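PDB 4N83: ribonucleoside-diphosphate reductase subunit beta from Streptococcus sanguinis, which probably serves as the radical-generating subunit of a class Ib ribonucleotide reductase, which makes deoxyribonucleotides for DNA synthesis, and here carries two manganese(II) ions. Local coordinates for residues A[155-163]-A[221-232]; A[166-174]-A[278-287]. All coordinates share one frame; numbering follows the deposited sequence.

Interaction 1: residues A[155-163]-A[221-232]; sequences FLETFLFYS and MYDLLYTLYENE. With MN (manganese (II) ion), chain I; MN (manganese (II) ion), chain J.
The ring of Phe-155 fits as a knob into a hole formed by Met-221, Leu-224, Leu-225 and Leu-228 on one side of helix 211-240. Its CE1 lies 3.6 Å from CD1 of Leu-225, whose side chain crosses the phenyl group at about a right angle, while CD2 of Leu-224 sits at the ring edge. The extended, flexible thioether chain of Met-221 lies obliquely along the ring's far end, with its CG 4.0 Å from CZ of Phe-155. One turn on, Phe-159 turns its ring edge to CA of Tyr-229 and CB of Leu-228, and Leu-160 CD2 meets Leu-228 CD1 at 4.1 Å. The flat Phe-155 ring fills the hole, and leucine branches line it.

The seam ends in a polar pair. Ser-163 OG lies 2.7 Å from OE2 of Glu-232 and 2.9 Å from O of Leu-160, and its single proton can serve either acceptor. A bend in the glutamate chain (chi2 70°) brings its carboxylate beside the serine, and NZ of Lys-133 makes a long, weak ion pair with the same OE2.

Behind this layer the backbone widens into a pi-type turn at 156-160, where Leu-160 N bonds to Phe-155 O at 3.1 Å. Within that turn stands Glu-157, which does not touch 221-232; its carboxylate bridges the two manganese ions, OE1 at 2.0 Å from one and OE2 at 2.4 Å from the other. Asp-66, Glu-97, His-100, Glu-191 and His-194 complete the dimetal site, in the ferritin-like helical bundle of this family.

The helices 155-160 and 221-232 cross at -54°. Helix 128-143 touches Leu-156, Leu-160 and Leu-224, helix 49-78 covers Leu-156 and Phe-161, and helix 246-263 packs on Phe-159 and Glu-232.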
loop_
_atom_site.group_PDB
_atom_site.type_symbol
_atom_site.label_atom_id
_atom_site.label_comp_id
_atom_site.label_asym_id
_atom_site.label_seq_id
_atom_site.Cartn_x
_atom_site.Cartn_y
_atom_site.Cartn_z
ATOM N N PHE A 155 -11.397 -17.128 0.982
ATOM C CA PHE A 155 -12.474 -17.630 0.120
ATOM C C PHE A 155 -12.669 -16.730 -1.095
ATOM O O PHE A 155 -12.889 -17.217 -2.203
ATOM C CB PHE A 155 -13.812 -17.721 0.870
ATOM C CG PHE A 155 -13.980 -18.960 1.713
ATOM C CD1 PHE A 155 -13.549 -20.208 1.266
ATOM C CD2 PHE A 155 -14.625 -18.881 2.941
ATOM C CE1 PHE A 155 -13.726 -21.338 2.047
ATOM C CE2 PHE A 155 -14.808 -20.010 3.720
ATOM C CZ PHE A 155 -14.356 -21.239 3.275
ATOM N N LEU A 156 -12.598 -15.420 -0.876
ATOM C CA LEU A 156 -12.818 -14.445 -1.938
ATOM C C LEU A 156 -11.846 -14.655 -3.093
ATOM O O LEU A 156 -12.254 -15.009 -4.198
ATOM C CB LEU A 156 -12.690 -13.016 -1.390
ATOM C CG LEU A 156 -12.793 -11.844 -2.373
ATOM C CD1 LEU A 156 -14.038 -11.956 -3.239
ATOM C CD2 LEU A 156 -12.784 -10.525 -1.614
ATOM N N GLU A 157 -10.559 -14.478 -2.815
ATOM C CA GLU A 157 -9.543 -14.390 -3.864
ATOM C C GLU A 157 -8.871 -15.717 -4.241
ATOM O O GLU A 157 -8.278 -15.815 -5.316
ATOM C CB GLU A 157 -8.493 -13.355 -3.465
ATOM C CG GLU A 157 -9.093 -11.976 -3.245
ATOM C CD GLU A 157 -8.053 -10.929 -2.918
ATOM O OE1 GLU A 157 -7.372 -11.069 -1.880
ATOM O OE2 GLU A 157 -7.919 -9.967 -3.700
ATOM N N THR A 158 -8.966 -16.726 -3.374
ATOM C CA THR A 158 -8.366 -18.042 -3.642
ATOM C C THR A 158 -9.352 -19.027 -4.284
ATOM O O THR A 158 -8.930 -20.019 -4.881
ATOM C CB THR A 158 -7.811 -18.690 -2.352
ATOM O OG1 THR A 158 -7.266 -17.680 -1.493
ATOM C CG2 THR A 158 -6.731 -19.719 -2.674
ATOM N N PHE A 159 -10.653 -18.750 -4.171
ATOM C CA PHE A 159 -11.694 -19.704 -4.573
ATOM C C PHE A 159 -12.692 -19.113 -5.578
ATOM O O PHE A 159 -12.744 -19.552 -6.728
ATOM C CB PHE A 159 -12.392 -20.259 -3.315
ATOM C CG PHE A 159 -13.849 -20.598 -3.503
ATOM C CD1 PHE A 159 -14.244 -21.593 -4.388
ATOM C CD2 PHE A 159 -14.827 -19.933 -2.771
ATOM C CE1 PHE A 159 -15.584 -21.904 -4.553
ATOM C CE2 PHE A 159 -16.167 -20.242 -2.931
ATOM C CZ PHE A 159 -16.546 -21.228 -3.823
ATOM N N LEU A 160 -13.472 -18.122 -5.151
ATOM C CA LEU A 160 -14.564 -17.585 -5.980
ATOM C C LEU A 160 -14.131 -16.488 -6.962
ATOM O O LEU A 160 -14.943 -16.013 -7.760
ATOM C CB LEU A 160 -15.735 -17.117 -5.103
ATOM C CG LEU A 160 -15.517 -15.984 -4.090
ATOM C CD1 LEU A 160 -15.742 -14.614 -4.717
ATOM C CD2 LEU A 160 -16.425 -16.173 -2.882
ATOM N N PHE A 161 -12.862 -16.087 -6.902
ATOM C CA PHE A 161 -12.260 -15.251 -7.949
ATOM C C PHE A 161 -12.050 -16.065 -9.231
ATOM O O PHE A 161 -12.065 -15.515 -10.333
ATOM C CB PHE A 161 -10.910 -14.673 -7.487
ATOM C CG PHE A 161 -10.936 -13.193 -7.192
ATOM C CD1 PHE A 161 -10.086 -12.324 -7.865
ATOM C CD2 PHE A 161 -11.795 -12.669 -6.235
ATOM C CE1 PHE A 161 -10.096 -10.967 -7.594
ATOM C CE2 PHE A 161 -11.809 -11.313 -5.960
ATOM C CZ PHE A 161 -10.959 -10.459 -6.642
ATOM N N TYR A 162 -11.864 -17.375 -9.077
ATOM C CA TYR A 162 -11.497 -18.252 -10.190
ATOM C C TYR A 162 -12.650 -18.592 -11.137
ATOM O O TYR A 162 -12.421 -19.157 -12.207
ATOM C CB TYR A 162 -10.838 -19.529 -9.661
ATOM C CG TYR A 162 -9.438 -19.291 -9.141
ATOM C CD1 TYR A 162 -9.228 -18.741 -7.879
ATOM C CD2 TYR A 162 -8.324 -19.597 -9.917
ATOM C CE1 TYR A 162 -7.948 -18.512 -7.404
ATOM C CE2 TYR A 162 -7.040 -19.373 -9.447
ATOM C CZ TYR A 162 -6.859 -18.831 -8.190
ATOM O OH TYR A 162 -5.589 -18.606 -7.717
ATOM N N SER A 163 -13.879 -18.256 -10.747
ATOM C CA SER A 163 -15.014 -18.293 -11.671
ATOM C C SER A 163 -14.752 -17.351 -12.846
ATOM O O SER A 163 -15.126 -17.641 -13.983
ATOM C CB SER A 163 -16.308 -17.884 -10.963
ATOM O OG SER A 163 -16.183 -16.603 -10.366
ATOM N N MET A 221 -17.577 -21.509 9.120
ATOM C CA MET A 221 -16.737 -21.526 7.925
ATOM C C MET A 221 -17.422 -22.224 6.750
ATOM O O MET A 221 -17.573 -21.635 5.677
ATOM C CB MET A 221 -15.404 -22.212 8.243
ATOM C CG MET A 221 -14.402 -22.230 7.102
ATOM S SD MET A 221 -12.732 -22.607 7.670
ATOM C CE MET A 221 -11.926 -22.925 6.104
ATOM N N TYR A 222 -17.832 -23.472 6.956
ATOM C CA TYR A 222 -18.481 -24.254 5.897
ATOM C C TYR A 222 -19.878 -23.729 5.555
ATOM O O TYR A 222 -20.314 -23.840 4.410
ATOM C CB TYR A 222 -18.536 -25.742 6.264
ATOM C CG TYR A 222 -17.182 -26.423 6.217
ATOM C CD1 TYR A 222 -16.559 -26.693 5.000
ATOM C CD2 TYR A 222 -16.524 -26.798 7.386
ATOM C CE1 TYR A 222 -15.320 -27.314 4.951
ATOM C CE2 TYR A 222 -15.286 -27.419 7.348
ATOM C CZ TYR A 222 -14.689 -27.676 6.128
ATOM O OH TYR A 222 -13.460 -28.293 6.089
ATOM N N ASP A 223 -20.571 -23.157 6.539
ATOM C CA ASP A 223 -21.845 -22.467 6.293
ATOM C C ASP A 223 -21.658 -21.315 5.305
ATOM O O ASP A 223 -22.483 -21.115 4.412
ATOM C CB ASP A 223 -22.450 -21.931 7.598
ATOM C CG ASP A 223 -23.173 -23.003 8.399
ATOM O OD1 ASP A 223 -24.047 -22.638 9.213
ATOM O OD2 ASP A 223 -22.871 -24.203 8.221
ATOM N N LEU A 224 -20.573 -20.564 5.476
ATOM C CA LEU A 224 -20.222 -19.480 4.560
ATOM C C LEU A 224 -19.720 -20.028 3.221
ATOM O O LEU A 224 -19.914 -19.402 2.178
ATOM C CB LEU A 224 -19.154 -18.575 5.185
ATOM C CG LEU A 224 -18.903 -17.226 4.502
ATOM C CD1 LEU A 224 -20.060 -16.269 4.743
ATOM C CD2 LEU A 224 -17.599 -16.614 4.990
ATOM N N LEU A 225 -19.076 -21.194 3.258
ATOM C CA LEU A 225 -18.551 -21.832 2.049
ATOM C C LEU A 225 -19.683 -22.248 1.109
ATOM O O LEU A 225 -19.673 -21.896 -0.071
ATOM C CB LEU A 225 -17.684 -23.048 2.415
ATOM C CG LEU A 225 -16.640 -23.508 1.384
ATOM C CD1 LEU A 225 -15.598 -24.404 2.039
ATOM C CD2 LEU A 225 -17.276 -24.222 0.196
ATOM N N TYR A 226 -20.657 -22.988 1.638
ATOM C CA TYR A 226 -21.783 -23.480 0.834
ATOM C C TYR A 226 -22.686 -22.358 0.307
ATOM O O TYR A 226 -23.212 -22.459 -0.802
ATOM C CB TYR A 226 -22.618 -24.499 1.624
ATOM C CG TYR A 226 -22.047 -25.903 1.623
ATOM C CD1 TYR A 226 -22.170 -26.724 0.505
ATOM C CD2 TYR A 226 -21.390 -26.415 2.741
ATOM C CE1 TYR A 226 -21.654 -28.010 0.497
ATOM C CE2 TYR A 226 -20.870 -27.700 2.742
ATOM C CZ TYR A 226 -21.004 -28.492 1.619
ATOM O OH TYR A 226 -20.490 -29.768 1.615
ATOM N N THR A 227 -22.864 -21.300 1.099
ATOM C CA THR A 227 -23.688 -20.155 0.694
ATOM C C THR A 227 -23.053 -19.389 -0.467
ATOM O O THR A 227 -23.746 -18.993 -1.407
ATOM C CB THR A 227 -23.921 -19.172 1.862
ATOM O OG1 THR A 227 -24.409 -19.884 3.004
ATOM C CG2 THR A 227 -24.929 -18.093 1.473
ATOM N N LEU A 228 -21.738 -19.177 -0.385
ATOM C CA LEU A 228 -20.984 -18.514 -1.452
ATOM C C LEU A 228 -20.884 -19.389 -2.698
ATOM O O LEU A 228 -20.867 -18.877 -3.815
ATOM C CB LEU A 228 -19.577 -18.141 -0.971
ATOM C CG LEU A 228 -19.500 -17.013 0.062
ATOM C CD1 LEU A 228 -18.128 -16.986 0.720
ATOM C CD2 LEU A 228 -19.817 -15.668 -0.574
ATOM N N TYR A 229 -20.811 -20.704 -2.497
ATOM C CA TYR A 229 -20.777 -21.666 -3.600
ATOM C C TYR A 229 -22.113 -21.722 -4.344
ATOM O O TYR A 229 -22.139 -21.772 -5.575
ATOM C CB TYR A 229 -20.402 -23.058 -3.078
ATOM C CG TYR A 229 -20.472 -24.156 -4.119
ATOM C CD1 TYR A 229 -19.611 -24.162 -5.214
ATOM C CD2 TYR A 229 -21.393 -25.196 -4.004
ATOM C CE1 TYR A 229 -19.671 -25.166 -6.167
ATOM C CE2 TYR A 229 -21.460 -26.204 -4.951
ATOM C CZ TYR A 229 -20.598 -26.185 -6.029
ATOM O OH TYR A 229 -20.665 -27.185 -6.969
ATOM N N GLU A 230 -23.213 -21.709 -3.592
ATOM C CA GLU A 230 -24.554 -21.770 -4.178
ATOM C C GLU A 230 -24.865 -20.508 -4.987
ATOM O O GLU A 230 -25.425 -20.591 -6.080
ATOM C CB GLU A 230 -25.609 -21.978 -3.086
ATOM C CG GLU A 230 -26.958 -22.453 -3.606
ATOM C CD GLU A 230 -27.889 -22.921 -2.501
ATOM O OE1 GLU A 230 -27.781 -22.412 -1.365
ATOM O OE2 GLU A 230 -28.734 -23.799 -2.770
ATOM N N ASN A 231 -24.496 -19.348 -4.446
ATOM C CA ASN A 231 -24.632 -18.076 -5.166
ATOM C C ASN A 231 -23.712 -17.981 -6.386
ATOM O O ASN A 231 -24.058 -17.332 -7.374
ATOM C CB ASN A 231 -24.382 -16.884 -4.231
ATOM C CG ASN A 231 -25.647 -16.411 -3.537
ATOM O OD1 ASN A 231 -26.580 -15.940 -4.186
ATOM N ND2 ASN A 231 -25.680 -16.526 -2.212
ATOM N N GLU A 232 -22.546 -18.623 -6.311
ATOM C CA GLU A 232 -21.596 -18.631 -7.427
ATOM C C GLU A 232 -22.113 -19.495 -8.577
ATOM O O GLU A 232 -21.872 -19.186 -9.744
ATOM C CB GLU A 232 -20.218 -19.129 -6.976
ATOM C CG GLU A 232 -19.065 -18.660 -7.855
ATOM C CD GLU A 232 -18.780 -17.171 -7.725
ATOM O OE1 GLU A 232 -19.003 -16.603 -6.633
ATOM O OE2 GLU A 232 -18.325 -16.566 -8.718
HETATM MN MN MN I . -5.505 -10.592 -1.467
HETATM MN MN MN J . -6.926 -9.116 -5.734
#

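Interaction 2: residues A[166-174]-A[278-287]; sequences FTPLYYLGN and NPIVMNGIST
Phe-166 and Leu-169 pack on Val-281, Leu-169 and Leu-172 on Gly-284, and Gly-173 on Ile-280 in a nearly perpendicular helix-on-helix contact, partly buried, where the short helix 279-285 crosses the C-terminal half of helix 162-173. The axes pass 7.1 Å apart at 91°, and no hydrogen bond links the two segments. Glycines permit such closeness: Gly-173 lies against the carbonyl of Ile-280 and Gly-284 close to that of Leu-169, each where a side chain would collide with that oxygen. CA of Gly-173 makes a CA-H...O contact of 3.4 Å to O of Ile-280.

Val-281 divides its methyls: with chi1 at 176°, CG2 lies over one face of the Phe-166 ring, toward the rim, as a CH-pi contact, and CG1 turns to Leu-169, 3.9 Å from its CB. Ile-280 places CG2 3.8 Å from CD1 of Tyr-170, and Leu-172 meets Thr-287 tip to tip at methyl groups.

Asn-278 caps the N terminus of the short helix: its OD1 accepts from Val-281 N at 3.1 Å and more weakly from Ile-280 N, while ND2 bonds to Glu-248. Helix 246-263 also packs against Phe-166 and Ile-285, and helix 178-206 against Leu-172 and Thr-287.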
loop_
_atom_site.group_PDB
_atom_site.type_symbol
_atom_site.label_atom_id
_atom_site.label_comp_id
_atom_site.label_asym_id
_atom_site.label_seq_id
_atom_site.Cartn_x
_atom_site.Cartn_y
_atom_site.Cartn_z
ATOM N N PHE A 166 -11.258 -18.466 -15.046
ATOM C CA PHE A 166 -11.449 -19.590 -15.974
ATOM C C PHE A 166 -11.411 -19.174 -17.451
ATOM O O PHE A 166 -10.886 -19.910 -18.291
ATOM C CB PHE A 166 -12.775 -20.303 -15.669
ATOM C CG PHE A 166 -12.997 -21.560 -16.472
ATOM C CD1 PHE A 166 -12.609 -22.798 -15.975
ATOM C CD2 PHE A 166 -13.607 -21.507 -17.721
ATOM C CE1 PHE A 166 -12.817 -23.955 -16.708
ATOM C CE2 PHE A 166 -13.814 -22.661 -18.460
ATOM C CZ PHE A 166 -13.419 -23.886 -17.953
ATOM N N THR A 167 -11.967 -18.004 -17.762
ATOM C CA THR A 167 -12.065 -17.529 -19.147
ATOM C C THR A 167 -10.708 -17.146 -19.771
ATOM O O THR A 167 -10.345 -17.694 -20.811
ATOM C CB THR A 167 -13.074 -16.364 -19.275
ATOM O OG1 THR A 167 -14.325 -16.751 -18.695
ATOM C CG2 THR A 167 -13.296 -15.988 -20.736
ATOM N N PRO A 168 -9.957 -16.208 -19.152
ATOM C CA PRO A 168 -8.656 -15.846 -19.735
ATOM C C PRO A 168 -7.624 -16.978 -19.709
ATOM O O PRO A 168 -6.761 -17.037 -20.586
ATOM C CB PRO A 168 -8.190 -14.675 -18.862
ATOM C CG PRO A 168 -8.911 -14.854 -17.572
ATOM C CD PRO A 168 -10.250 -15.402 -17.954
ATOM N N LEU A 169 -7.712 -17.855 -18.710
ATOM C CA LEU A 169 -6.860 -19.048 -18.645
ATOM C C LEU A 169 -7.201 -20.045 -19.758
ATOM O O LEU A 169 -6.321 -20.751 -20.254
ATOM C CB LEU A 169 -6.987 -19.734 -17.279
ATOM C CG LEU A 169 -6.410 -18.993 -16.066
ATOM C CD1 LEU A 169 -6.855 -19.662 -14.774
ATOM C CD2 LEU A 169 -4.893 -18.920 -16.134
ATOM N N TYR A 170 -8.478 -20.101 -20.136
ATOM C CA TYR A 170 -8.932 -20.949 -21.242
ATOM C C TYR A 170 -8.313 -20.502 -22.567
ATOM O O TYR A 170 -7.820 -21.327 -23.336
ATOM C CB TYR A 170 -10.466 -20.939 -21.333
ATOM C CG TYR A 170 -11.033 -21.506 -22.620
ATOM C CD1 TYR A 170 -11.257 -22.873 -22.765
ATOM C CD2 TYR A 170 -11.356 -20.671 -23.689
ATOM C CE1 TYR A 170 -11.778 -23.391 -23.940
ATOM C CE2 TYR A 170 -11.875 -21.182 -24.867
ATOM C CZ TYR A 170 -12.086 -22.540 -24.987
ATOM O OH TYR A 170 -12.603 -23.047 -26.156
ATOM N N TYR A 171 -8.340 -19.196 -22.822
ATOM C CA TYR A 171 -7.783 -18.638 -24.055
ATOM C C TYR A 171 -6.257 -18.736 -24.103
ATOM O O TYR A 171 -5.687 -18.968 -25.170
ATOM C CB TYR A 171 -8.228 -17.183 -24.245
ATOM C CG TYR A 171 -9.692 -17.042 -24.602
ATOM C CD1 TYR A 171 -10.175 -17.499 -25.827
ATOM C CD2 TYR A 171 -10.596 -16.451 -23.722
ATOM C CE1 TYR A 171 -11.514 -17.375 -26.162
ATOM C CE2 TYR A 171 -11.936 -16.323 -24.049
ATOM C CZ TYR A 171 -12.391 -16.786 -25.270
ATOM O OH TYR A 171 -13.722 -16.661 -25.603
ATOM N N LEU A 172 -5.603 -18.563 -22.955
ATOM C CA LEU A 172 -4.145 -18.715 -22.859
ATOM C C LEU A 172 -3.709 -20.128 -23.250
ATOM O O LEU A 172 -2.648 -20.311 -23.847
ATOM C CB LEU A 172 -3.656 -18.393 -21.441
ATOM C CG LEU A 172 -2.146 -18.485 -21.179
ATOM C CD1 LEU A 172 -1.365 -17.545 -22.085
ATOM C CD2 LEU A 172 -1.840 -18.193 -19.718
ATOM N N GLY A 173 -4.531 -21.116 -22.905
ATOM C CA GLY A 173 -4.287 -22.502 -23.290
ATOM C C GLY A 173 -4.392 -22.742 -24.788
ATOM O O GLY A 173 -3.732 -23.632 -25.325
ATOM N N ASN A 174 -5.226 -21.946 -25.458
ATOM C CA ASN A 174 -5.371 -22.000 -26.917
ATOM C C ASN A 174 -4.385 -21.080 -27.652
ATOM O O ASN A 174 -4.445 -20.962 -28.877
ATOM C CB ASN A 174 -6.808 -21.634 -27.324
ATOM C CG ASN A 174 -7.806 -22.735 -27.017
ATOM O OD1 ASN A 174 -8.380 -23.335 -27.926
ATOM N ND2 ASN A 174 -8.016 -23.009 -25.736
ATOM N N ASN A 278 -10.800 -28.757 -16.751
ATOM C CA ASN A 278 -10.432 -28.624 -18.162
ATOM C C ASN A 278 -8.911 -28.642 -18.339
ATOM O O ASN A 278 -8.197 -27.942 -17.618
ATOM C CB ASN A 278 -11.019 -27.329 -18.743
ATOM C CG ASN A 278 -10.720 -27.156 -20.224
ATOM O OD1 ASN A 278 -9.576 -26.933 -20.618
ATOM N ND2 ASN A 278 -11.755 -27.244 -21.053
ATOM N N PRO A 279 -8.409 -29.446 -19.296
ATOM C CA PRO A 279 -6.960 -29.594 -19.457
ATOM C C PRO A 279 -6.255 -28.344 -19.986
ATOM O O PRO A 279 -5.121 -28.070 -19.588
ATOM C CB PRO A 279 -6.833 -30.747 -20.458
ATOM C CG PRO A 279 -8.098 -30.709 -21.241
ATOM C CD PRO A 279 -9.156 -30.252 -20.280
ATOM N N ILE A 280 -6.920 -27.596 -20.868
ATOM C CA ILE A 280 -6.314 -26.406 -21.476
ATOM C C ILE A 280 -6.317 -25.217 -20.505
ATOM O O ILE A 280 -5.528 -24.284 -20.659
ATOM C CB ILE A 280 -6.994 -26.040 -22.827
ATOM C CG1 ILE A 280 -5.938 -25.662 -23.873
ATOM C CG2 ILE A 280 -8.030 -24.932 -22.668
ATOM C CD1 ILE A 280 -5.238 -26.851 -24.500
ATOM N N VAL A 281 -7.207 -25.255 -19.514
ATOM C CA VAL A 281 -7.209 -24.271 -18.429
ATOM C C VAL A 281 -6.101 -24.602 -17.430
ATOM O O VAL A 281 -5.472 -23.700 -16.872
ATOM C CB VAL A 281 -8.573 -24.216 -17.706
ATOM C CG1 VAL A 281 -8.524 -23.261 -16.518
ATOM C CG2 VAL A 281 -9.666 -23.800 -18.682
ATOM N N MET A 282 -5.867 -25.895 -17.213
ATOM C CA MET A 282 -4.756 -26.353 -16.374
ATOM C C MET A 282 -3.418 -26.161 -17.094
ATOM O O MET A 282 -2.370 -26.058 -16.452
ATOM C CB MET A 282 -4.946 -27.823 -15.980
ATOM C CG MET A 282 -4.229 -28.226 -14.698
ATOM S SD MET A 282 -4.706 -27.256 -13.250
ATOM C CE MET A 282 -6.470 -27.550 -13.182
ATOM N N ASN A 283 -3.462 -26.127 -18.425
ATOM C CA ASN A 283 -2.321 -25.708 -19.240
ATOM C C ASN A 283 -2.037 -24.215 -19.047
ATOM O O ASN A 283 -0.883 -23.784 -19.097
ATOM C CB ASN A 283 -2.588 -26.015 -20.722
ATOM C CG ASN A 283 -1.447 -25.591 -21.630
ATOM O OD1 ASN A 283 -1.652 -24.852 -22.593
ATOM N ND2 ASN A 283 -0.240 -26.054 -21.329
ATOM N N GLY A 284 -3.096 -23.438 -18.826
ATOM C CA GLY A 284 -2.983 -22.007 -18.551
ATOM C C GLY A 284 -2.362 -21.675 -17.203
ATOM O O GLY A 284 -1.620 -20.700 -17.088
ATOM N N ILE A 285 -2.669 -22.473 -16.181
ATOM C CA ILE A 285 -2.103 -22.274 -14.841
ATOM C C ILE A 285 -0.633 -22.706 -14.800
ATOM O O ILE A 285 0.187 -22.068 -14.135
ATOM C CB ILE A 285 -2.914 -23.028 -13.759
ATOM C CG1 ILE A 285 -4.339 -22.466 -13.678
ATOM C CG2 ILE A 285 -2.237 -22.918 -12.395
ATOM C CD1 ILE A 285 -5.310 -23.338 -12.909
ATOM N N SER A 286 -0.309 -23.784 -15.515
ATOM C CA SER A 286 1.056 -24.304 -15.583
ATOM C C SER A 286 1.677 -24.047 -16.956
ATOM O O SER A 286 1.590 -24.887 -17.855
ATOM C CB SER A 286 1.060 -25.804 -15.277
ATOM O OG SER A 286 0.556 -26.057 -13.978
ATOM N N THR A 287 2.298 -22.879 -17.111
ATOM C CA THR A 287 2.993 -22.523 -18.352
ATOM C C THR A 287 4.082 -21.480 -18.099
ATOM O O THR A 287 3.920 -20.586 -17.269
ATOM C CB THR A 287 2.014 -22.001 -19.432
ATOM O OG1 THR A 287 2.739 -21.648 -20.616
ATOM C CG2 THR A 287 1.232 -20.787 -18.939
#

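Overall arrangement
Running from the N terminus, the chain first supplies 155-163 and then, adjoining it, 166-174, so helix 162-173 serves both contacts. Interaction 1 closes when the chain, after helix 178-206, returns along helix 211-240 at 221-232, a largely helical excursion of 57 residues. Interaction 2 closes later, when 278-287 at the end of the modelled chain comes back to 166-174 after helix 246-263. The two closures cross, since their segments alternate. Their centres lie about 21 Å apart: interaction 1 ties helix 148-160, one of the metal-bearing helices, to helix 211-240 inside the bundle, whereas interaction 2 fastens the last short helix at the bundle's periphery.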